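Local coordinates for protein Aac(6')-ib (Escherichia coli, PDB 2BUE) that probably transfers the acetyl group of acetyl-CoA to the 6'-amino group of aminoglycosides, conferring antibiotic resistance, at residues A[139-144]-A[193-198]. The protein carries 2 engineered substitutions. Sequence-based numbering, arbitrary orientation. Where two conformers were deposited one is given.
Sequences LVELLF and QAFERT. With CA (calcium ion), chain E.
Phe195 reaches from the C-terminal helix 192-197 to the last turns of helix 131-144, where Val140, Glu141 and Phe144 receive it. The aromatic pair carries most of the contact: CD2 of Phe144 lies over one face of the Phe195 ring, off-centre toward its rim, and comes to 3.4 Å from CG of Phe195. The ring planes are inclined at 41°, an oblique pairing with centroids 4.9 Å apart. CE2 of Phe144 also touches the stem of the other side chain, 3.5 Å from CB of Phe195. A chi1 of 179° turns CG of Phe195 away from its own N and carries the ring across to helix 131-144. Two further contacts meet this ring obliquely: CG1 of Val140 packs 3.8 Å from CD1 of Phe195, and CA of Glu141 lies loosely 4.1 Å from CZ of Phe195. Val140 and Phe144 also touch Ile152 of strand 151-154, in the central sheet; Arg199 makes a cation-pi contact with Phe195. Within 193-198, OG1 and N of Thr198 donate to O of Ala194 from opposite faces of its carbonyl plane, and O of Arg197 binds a calcium ion together with Ser200, Ala202 and water. No hydrogen bond joins the two segments, but Arg192 NH1, just before 193, bonds to Phe144 O: the junction is apolar at Phe195, with a polar tie beside it.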
loop_
_atom_site.group_PDB
_atom_site.type_symbol
_atom_site.label_atom_id
_atom_site.label_comp_id
_atom_site.label_asym_id
_atom_site.label_seq_id
_atom_site.Cartn_x
_atom_site.Cartn_y
_atom_site.Cartn_z
ATOM N N LEU A 139 8.973 -0.085 -0.343
ATOM C CA LEU A 139 8.091 1.071 -0.451
ATOM C C LEU A 139 8.403 2.132 0.607
ATOM O O LEU A 139 8.427 3.317 0.307
ATOM C CB LEU A 139 6.630 0.615 -0.367
ATOM C CG LEU A 139 5.608 1.690 -0.762
ATOM C CD1 LEU A 139 5.969 2.492 -2.033
ATOM C CD2 LEU A 139 4.224 1.083 -0.930
ATOM N N VAL A 140 8.672 1.686 1.833
ATOM C CA VAL A 140 9.030 2.596 2.918
ATOM C C VAL A 140 10.332 3.329 2.571
ATOM O O VAL A 140 10.423 4.537 2.732
ATOM C CB VAL A 140 9.162 1.831 4.259
ATOM C CG1 VAL A 140 9.881 2.660 5.334
ATOM C CG2 VAL A 140 7.763 1.427 4.773
ATOM N N GLU A 141 11.326 2.581 2.112
ATOM C CA GLU A 141 12.608 3.202 1.709
ATOM C C GLU A 141 12.407 4.237 0.584
ATOM O O GLU A 141 12.917 5.378 0.673
ATOM C CB GLU A 141 13.628 2.135 1.314
ATOM C CG GLU A 141 15.008 2.737 0.997
ATOM C CD GLU A 141 16.080 1.691 0.872
ATOM O OE1 GLU A 141 16.156 0.787 1.731
ATOM O OE2 GLU A 141 16.840 1.763 -0.111
ATOM N N LEU A 142 11.630 3.867 -0.443
ATOM C CA LEU A 142 11.329 4.770 -1.544
ATOM C C LEU A 142 10.736 6.082 -1.015
ATOM O O LEU A 142 11.208 7.187 -1.347
ATOM C CB LEU A 142 10.366 4.067 -2.516
ATOM C CG LEU A 142 9.963 4.761 -3.819
ATOM C CD1 LEU A 142 9.421 3.707 -4.785
ATOM C CD2 LEU A 142 8.915 5.817 -3.555
ATOM N N LEU A 143 9.697 5.957 -0.193
ATOM C CA LEU A 143 9.019 7.119 0.337
ATOM C C LEU A 143 9.936 8.028 1.168
ATOM O O LEU A 143 9.882 9.248 1.018
ATOM C CB LEU A 143 7.748 6.707 1.106
ATOM C CG LEU A 143 6.648 6.124 0.204
ATOM C CD1 LEU A 143 5.524 5.472 1.060
ATOM C CD2 LEU A 143 6.050 7.186 -0.726
ATOM N N PHE A 144 10.765 7.450 2.041
ATOM C CA PHE A 144 11.673 8.284 2.835
ATOM C C PHE A 144 12.796 8.910 1.976
ATOM O O PHE A 144 13.466 9.836 2.406
ATOM C CB PHE A 144 12.223 7.522 4.037
ATOM C CG PHE A 144 11.214 7.351 5.157
ATOM C CD1 PHE A 144 10.462 8.450 5.611
ATOM C CD2 PHE A 144 11.066 6.115 5.804
ATOM C CE1 PHE A 144 9.549 8.314 6.685
ATOM C CE2 PHE A 144 10.143 5.954 6.866
ATOM C CZ PHE A 144 9.395 7.041 7.300
ATOM N N GLN A 193 12.235 9.263 11.943
ATOM C CA GLN A 193 13.228 9.060 13.024
ATOM C C GLN A 193 13.428 7.572 13.324
ATOM O O GLN A 193 14.566 7.106 13.489
ATOM C CB GLN A 193 12.840 9.821 14.293
ATOM C CG GLN A 193 13.959 9.794 15.377
ATOM C CD GLN A 193 13.635 10.624 16.628
ATOM O OE1 GLN A 193 12.588 10.436 17.274
ATOM N NE2 GLN A 193 14.553 11.534 16.989
ATOM N N ALA A 194 12.323 6.818 13.359
ATOM C CA ALA A 194 12.407 5.365 13.558
ATOM C C ALA A 194 13.184 4.675 12.456
ATOM O O ALA A 194 14.018 3.802 12.729
ATOM C CB ALA A 194 10.985 4.746 13.693
ATOM N N PHE A 195 12.913 5.067 11.207
ATOM C CA PHE A 195 13.577 4.506 10.035
ATOM C C PHE A 195 15.093 4.762 10.117
ATOM O O PHE A 195 15.898 3.860 9.854
ATOM C CB PHE A 195 12.976 5.127 8.760
ATOM C CG PHE A 195 13.598 4.640 7.500
ATOM C CD1 PHE A 195 13.234 3.412 6.956
ATOM C CD2 PHE A 195 14.574 5.420 6.843
ATOM C CE1 PHE A 195 13.813 2.955 5.756
ATOM C CE2 PHE A 195 15.156 4.981 5.657
ATOM C CZ PHE A 195 14.790 3.746 5.108
ATOM N N GLU A 196 15.460 5.992 10.471
ATOM C CA GLU A 196 16.877 6.377 10.648
ATOM C C GLU A 196 17.551 5.515 11.713
ATOM O O GLU A 196 18.611 4.929 11.470
ATOM C CB GLU A 196 16.982 7.852 11.046
ATOM C CG GLU A 196 16.616 8.837 9.920
ATOM C CD GLU A 196 16.430 10.253 10.418
ATOM O OE1 GLU A 196 16.516 10.497 11.645
ATOM O OE2 GLU A 196 16.167 11.140 9.593
ATOM N N ARG A 197 16.905 5.414 12.877
ATOM C CA ARG A 197 17.461 4.659 14.014
ATOM C C ARG A 197 17.678 3.200 13.680
ATOM O O ARG A 197 18.660 2.589 14.140
ATOM C CB ARG A 197 16.571 4.800 15.243
ATOM C CG ARG A 197 16.630 6.160 15.900
ATOM C CD ARG A 197 15.784 6.179 17.183
ATOM N NE ARG A 197 14.428 6.731 17.019
ATOM C CZ ARG A 197 13.297 6.017 17.018
ATOM N NH1 ARG A 197 13.320 4.694 17.143
ATOM N NH2 ARG A 197 12.129 6.630 16.879
ATOM N N THR A 198 16.801 2.635 12.853
ATOM C CA THR A 198 16.865 1.206 12.550
ATOM C C THR A 198 17.706 0.844 11.336
ATOM O O THR A 198 17.798 -0.337 10.984
ATOM C CB THR A 198 15.466 0.559 12.448
ATOM O OG1 THR A 198 14.715 1.206 11.413
ATOM C CG2 THR A 198 14.723 0.685 13.795
HETATM CA CA CA E . 20.740 2.653 15.256
HETATM O O HOH W 1 19.797 0.917 16.467
#